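Local coordinates for Rho guanine nucleotide exchange factor 3 (Mus musculus, PDB 2Z0Q), which acts as a guanine nucleotide exchange factor for the small GTPases RhoA and RhoB, here represented by its DH-PH domain pair, at residues E31-I35 and H74-L78; I63-L67 and F152-P156. All blocks are in the same frame, centred on the assembly; numbering follows the deposited sequence.

Contact 1: residues E31-I35 and H74-L78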
loop_
_atom_site.group_PDB
_atom_site.type_symbol
_atom_site.label_atom_id
_atom_site.label_comp_id
_atom_site.label_asym_id
_atom_site.label_seq_id
_atom_site.Cartn_x
_atom_site.Cartn_y
_atom_site.Cartn_z
ATOM N N GLU A 31 12.320 -14.512 -6.625
ATOM C CA GLU A 31 12.753 -14.627 -5.227
ATOM C C GLU A 31 14.098 -13.866 -5.142
ATOM O O GLU A 31 14.326 -13.041 -4.243
ATOM C CB GLU A 31 12.970 -16.096 -4.856
ATOM C CG GLU A 31 11.660 -16.934 -4.872
ATOM C CD GLU A 31 10.658 -16.359 -3.918
ATOM O OE1 GLU A 31 11.044 -16.094 -2.769
ATOM O OE2 GLU A 31 9.487 -16.146 -4.302
ATOM N N GLU A 32 14.965 -14.146 -6.107
ATOM C CA GLU A 32 16.267 -13.497 -6.143
ATOM C C GLU A 32 16.125 -11.983 -6.210
ATOM O O GLU A 32 16.812 -11.267 -5.464
ATOM C CB GLU A 32 17.076 -14.027 -7.327
ATOM C CG GLU A 32 18.461 -13.413 -7.461
ATOM C CD GLU A 32 19.327 -14.235 -8.419
ATOM O OE1 GLU A 32 18.768 -14.769 -9.404
ATOM O OE2 GLU A 32 20.549 -14.343 -8.187
ATOM N N ASP A 33 15.242 -11.502 -7.085
ATOM C CA ASP A 33 14.971 -10.067 -7.247
ATOM C C ASP A 33 14.438 -9.442 -5.940
ATOM O O ASP A 33 14.822 -8.321 -5.558
ATOM C CB ASP A 33 13.922 -9.829 -8.358
ATOM C CG ASP A 33 14.481 -10.072 -9.763
ATOM O OD1 ASP A 33 15.708 -10.232 -9.901
ATOM O OD2 ASP A 33 13.684 -10.112 -10.731
ATOM N N LEU A 34 13.515 -10.141 -5.280
ATOM C CA LEU A 34 12.960 -9.628 -4.022
ATOM C C LEU A 34 14.059 -9.518 -2.926
ATOM O O LEU A 34 14.166 -8.492 -2.246
ATOM C CB LEU A 34 11.828 -10.548 -3.527
ATOM C CG LEU A 34 11.254 -10.180 -2.152
ATOM C CD1 LEU A 34 9.824 -10.733 -1.986
ATOM C CD2 LEU A 34 12.169 -10.773 -1.072
ATOM N N ILE A 35 14.861 -10.566 -2.787
ATOM C CA ILE A 35 15.945 -10.598 -1.770
ATOM C C ILE A 35 16.916 -9.441 -2.060
ATOM O O ILE A 35 17.307 -8.686 -1.163
ATOM C CB ILE A 35 16.693 -11.949 -1.833
ATOM C CG1 ILE A 35 15.759 -13.099 -1.383
ATOM C CG2 ILE A 35 17.974 -11.900 -0.996
ATOM C CD1 ILE A 35 16.281 -14.484 -1.693
ATOM N N HIS A 74 12.474 -16.005 1.937
ATOM C CA HIS A 74 12.699 -16.066 0.496
ATOM C C HIS A 74 14.053 -16.721 0.174
ATOM O O HIS A 74 14.177 -17.510 -0.772
ATOM C CB HIS A 74 12.529 -14.639 -0.059
ATOM C CG HIS A 74 11.132 -14.118 0.103
ATOM N ND1 HIS A 74 10.081 -14.566 -0.673
ATOM C CD2 HIS A 74 10.599 -13.241 0.987
ATOM C CE1 HIS A 74 8.962 -13.995 -0.267
ATOM N NE2 HIS A 74 9.248 -13.188 0.741
ATOM N N GLU A 75 15.066 -16.472 1.001
ATOM C CA GLU A 75 16.341 -17.113 0.773
ATOM C C GLU A 75 16.155 -18.606 0.909
ATOM O O GLU A 75 16.767 -19.376 0.166
ATOM C CB GLU A 75 17.410 -16.628 1.775
ATOM C CG GLU A 75 17.781 -15.160 1.604
ATOM C CD GLU A 75 18.798 -14.682 2.647
ATOM O OE1 GLU A 75 18.494 -14.739 3.860
ATOM O OE2 GLU A 75 19.898 -14.251 2.235
ATOM N N GLU A 76 15.319 -19.025 1.861
ATOM C CA GLU A 76 15.079 -20.447 2.045
ATOM C C GLU A 76 14.384 -21.018 0.816
ATOM O O GLU A 76 14.754 -22.086 0.353
ATOM C CB GLU A 76 14.210 -20.716 3.270
ATOM C CG GLU A 76 13.937 -22.195 3.500
ATOM C CD GLU A 76 15.192 -22.967 3.815
ATOM O OE1 GLU A 76 16.083 -22.401 4.487
ATOM O OE2 GLU A 76 15.302 -24.140 3.416
ATOM N N LEU A 77 13.389 -20.321 0.280
ATOM C CA LEU A 77 12.715 -20.881 -0.892
ATOM C C LEU A 77 13.694 -20.948 -2.064
ATOM O O LEU A 77 13.796 -21.953 -2.759
ATOM C CB LEU A 77 11.484 -20.052 -1.268
ATOM C CG LEU A 77 10.853 -20.503 -2.585
ATOM C CD1 LEU A 77 10.452 -21.964 -2.518
ATOM C CD2 LEU A 77 9.688 -19.570 -2.906
ATOM N N LEU A 78 14.410 -19.862 -2.302
ATOM C CA LEU A 78 15.378 -19.843 -3.394
ATOM C C LEU A 78 16.403 -20.974 -3.286
ATOM O O LEU A 78 16.706 -21.646 -4.263
ATOM C CB LEU A 78 16.069 -18.491 -3.415
ATOM C CG LEU A 78 17.083 -18.240 -4.539
ATOM C CD1 LEU A 78 16.404 -18.389 -5.883
ATOM C CD2 LEU A 78 17.648 -16.830 -4.378
#
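His-74 and Glu-31 meet in a His-carboxylate hydrogen bond: ND1 donates to OE1 over 2.8 Å, at an N-H...O angle of 154°. OE1 accepts through its syn lone pair and lies close to the plane of the imidazole, and the carboxylate as a whole is turned only slightly from that plane. Leu-34 closes over one face of the same ring, its CD1 3.8 Å from the centroid in a CH-pi contact while CD2 rests against CD2 and CG of the imidazole; one helix thus holds both edge and face. In Glu-31 a bend at chi2 (-59°) swings the carboxylate across to ND1 of His-74, and CD2 of Leu-77 packs against the carboxylate carbon, CD, at 3.5 Å. On the other flank, CD1 of Ile-35 sits 3.6 Å from the backbone N of Glu-75 and 3.8 Å from CD2 of Leu-78. In the second shell, OE2 of Glu-31 is held by Arg-159 and Tyr-163, and NE2 of His-74 bonds to Tyr-108; both polar groups are therefore satisfied although buried, and the salt bridge would probably favour a charged carboxylate. The two segments run nearly antiparallel (152°), their axes 9.4 Å apart, joining helix 15-51 to helix 67-84, with helix 155-172 beside Leu-34 and His-74 and helix 95-101 against Leu-77.

Contact 2: residues I63-L67 and F152-P156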
loop_
_atom_site.group_PDB
_atom_site.type_symbol
_atom_site.label_atom_id
_atom_site.label_comp_id
_atom_site.label_asym_id
_atom_site.label_seq_id
_atom_site.Cartn_x
_atom_site.Cartn_y
_atom_site.Cartn_z
ATOM N N ILE A 63 10.569 1.194 10.153
ATOM C CA ILE A 63 10.430 1.149 8.704
ATOM C C ILE A 63 11.120 -0.052 8.052
ATOM O O ILE A 63 10.539 -0.684 7.176
ATOM C CB ILE A 63 10.926 2.486 8.080
ATOM C CG1 ILE A 63 9.938 3.601 8.456
ATOM C CG2 ILE A 63 11.050 2.376 6.567
ATOM C CD1 ILE A 63 10.336 4.983 7.986
ATOM N N PHE A 64 12.330 -0.397 8.486
ATOM C CA PHE A 64 13.045 -1.526 7.879
ATOM C C PHE A 64 13.180 -2.731 8.811
ATOM O O PHE A 64 13.632 -3.811 8.412
ATOM C CB PHE A 64 14.448 -1.086 7.431
ATOM C CG PHE A 64 14.474 0.218 6.696
ATOM C CD1 PHE A 64 14.283 1.426 7.378
ATOM C CD2 PHE A 64 14.685 0.251 5.318
ATOM C CE1 PHE A 64 14.302 2.641 6.695
ATOM C CE2 PHE A 64 14.707 1.466 4.629
ATOM C CZ PHE A 64 14.515 2.661 5.323
ATOM N N GLY A 65 12.779 -2.533 10.060
ATOM C CA GLY A 65 12.880 -3.583 11.053
ATOM C C GLY A 65 12.240 -4.908 10.712
ATOM O O GLY A 65 12.855 -5.960 10.898
ATOM N N THR A 66 11.013 -4.891 10.213
ATOM C CA THR A 66 10.372 -6.157 9.900
ATOM C C THR A 66 10.840 -6.787 8.609
ATOM O O THR A 66 10.865 -8.014 8.501
ATOM C CB THR A 66 8.860 -6.025 9.834
ATOM O OG1 THR A 66 8.401 -5.251 10.948
ATOM C CG2 THR A 66 8.226 -7.424 9.899
ATOM N N LEU A 67 11.218 -5.960 7.639
ATOM C CA LEU A 67 11.692 -6.468 6.351
ATOM C C LEU A 67 12.774 -7.505 6.553
ATOM O O LEU A 67 12.841 -8.493 5.827
ATOM C CB LEU A 67 12.237 -5.339 5.465
ATOM C CG LEU A 67 11.237 -4.372 4.831
ATOM C CD1 LEU A 67 12.021 -3.392 3.961
ATOM C CD2 LEU A 67 10.199 -5.124 3.982
ATOM N N PHE A 152 9.186 0.891 -1.670
ATOM C CA PHE A 152 9.857 -0.397 -1.511
ATOM C C PHE A 152 9.141 -1.226 -0.444
ATOM O O PHE A 152 9.265 -2.446 -0.409
ATOM C CB PHE A 152 11.313 -0.185 -1.108
ATOM C CG PHE A 152 11.487 0.211 0.327
ATOM C CD1 PHE A 152 11.810 -0.746 1.294
ATOM C CD2 PHE A 152 11.293 1.537 0.725
ATOM C CE1 PHE A 152 11.938 -0.387 2.647
ATOM C CE2 PHE A 152 11.417 1.910 2.074
ATOM C CZ PHE A 152 11.741 0.942 3.034
ATOM N N LEU A 153 8.397 -0.553 0.426
ATOM C CA LEU A 153 7.653 -1.241 1.478
ATOM C C LEU A 153 6.527 -2.093 0.900
ATOM O O LEU A 153 6.061 -3.031 1.545
ATOM C CB LEU A 153 7.056 -0.238 2.467
ATOM C CG LEU A 153 8.043 0.491 3.383
ATOM C CD1 LEU A 153 7.261 1.416 4.311
ATOM C CD2 LEU A 153 8.851 -0.515 4.183
ATOM N N ASP A 154 6.083 -1.750 -0.303
ATOM C CA ASP A 154 5.025 -2.500 -0.952
ATOM C C ASP A 154 5.575 -3.764 -1.628
ATOM O O ASP A 154 4.790 -4.617 -2.000
ATOM C CB ASP A 154 4.302 -1.675 -2.030
ATOM C CG ASP A 154 3.583 -0.430 -1.488
ATOM O OD1 ASP A 154 3.010 -0.456 -0.365
ATOM O OD2 ASP A 154 3.572 0.586 -2.228
ATOM N N ILE A 155 6.898 -3.892 -1.796
ATOM C CA ILE A 155 7.474 -5.080 -2.462
ATOM C C ILE A 155 7.021 -6.448 -1.909
ATOM O O ILE A 155 6.570 -7.322 -2.671
ATOM C CB ILE A 155 9.065 -5.026 -2.499
ATOM C CG1 ILE A 155 9.522 -4.376 -3.807
ATOM C CG2 ILE A 155 9.676 -6.423 -2.427
ATOM C CD1 ILE A 155 11.043 -4.440 -4.037
ATOM N N PRO A 156 7.096 -6.653 -0.586
ATOM C CA PRO A 156 6.666 -7.965 -0.072
ATOM C C PRO A 156 5.186 -8.273 -0.314
ATOM O O PRO A 156 4.832 -9.378 -0.760
ATOM C CB PRO A 156 7.012 -7.896 1.421
ATOM C CG PRO A 156 8.110 -6.820 1.469
ATOM C CD PRO A 156 7.619 -5.802 0.500
#
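Ile-63 and Leu-153 bring the two backbones closest, their CA atoms 8.1 Å apart, where the turn between helices 57-64 and 67-84 faces the chain at the beginning of helix 155-172. No hydrogen bond crosses the gap, and the side chains do the joining. Phe-152 is central to the contact: with chi1 at 76° its CG sits between the backbone N and carbonyl carbon, and the ring extends toward 63-67. The ring of Phe-64 lies nearly parallel to it (18°) but slid well aside, the centroids 5.3 Å apart, so the rings barely overlap, CE2 of Phe-64 lying 3.4 Å from CZ of Phe-152. CG2 of Ile-63 sits at the edge of the Phe-152 ring, 3.9 Å from CZ. Leu-67 also comes in at the edge, in the ring plane, CD1 touching CE1 at 3.3 Å, a tight approach. Its other methyl, CD2, packs on CG of Pro-156 at 3.7 Å. Leu-153 lies over one face of the Phe-152 ring, offset toward the rim, and its CD2 comes within 3.4 Å of the carbonyl O of Ile-63. Helix 15-51 adds Ala-41 against Phe-152. Such apolar side chains, drawn from several helices and turns, form the core of the all-helical bundle characteristic of the DH domain.

How the contacts relate
Both contacts belong to the helical DH domain, the part that carries exchange activity in this family, and their centres lie 14 Å apart. They touch directly where CG of Leu-34, from contact 1, packs 4.1 Å from CG2 of Ile-155, from contact 2. Their segments alternate along the chain: 31-35, 63-67, 74-78, then 152-156. Helix 67-84 follows closely on the turn of contact 2 and carries the second segment of contact 1, while helix 155-172 continues from contact 2 to pass beside contact 1. Tyr-108 also serves both, bonding to His-74 and packing on Pro-156. Helix 155-172 and Tyr-108 are thus common neighbours through which the two contacts are joined.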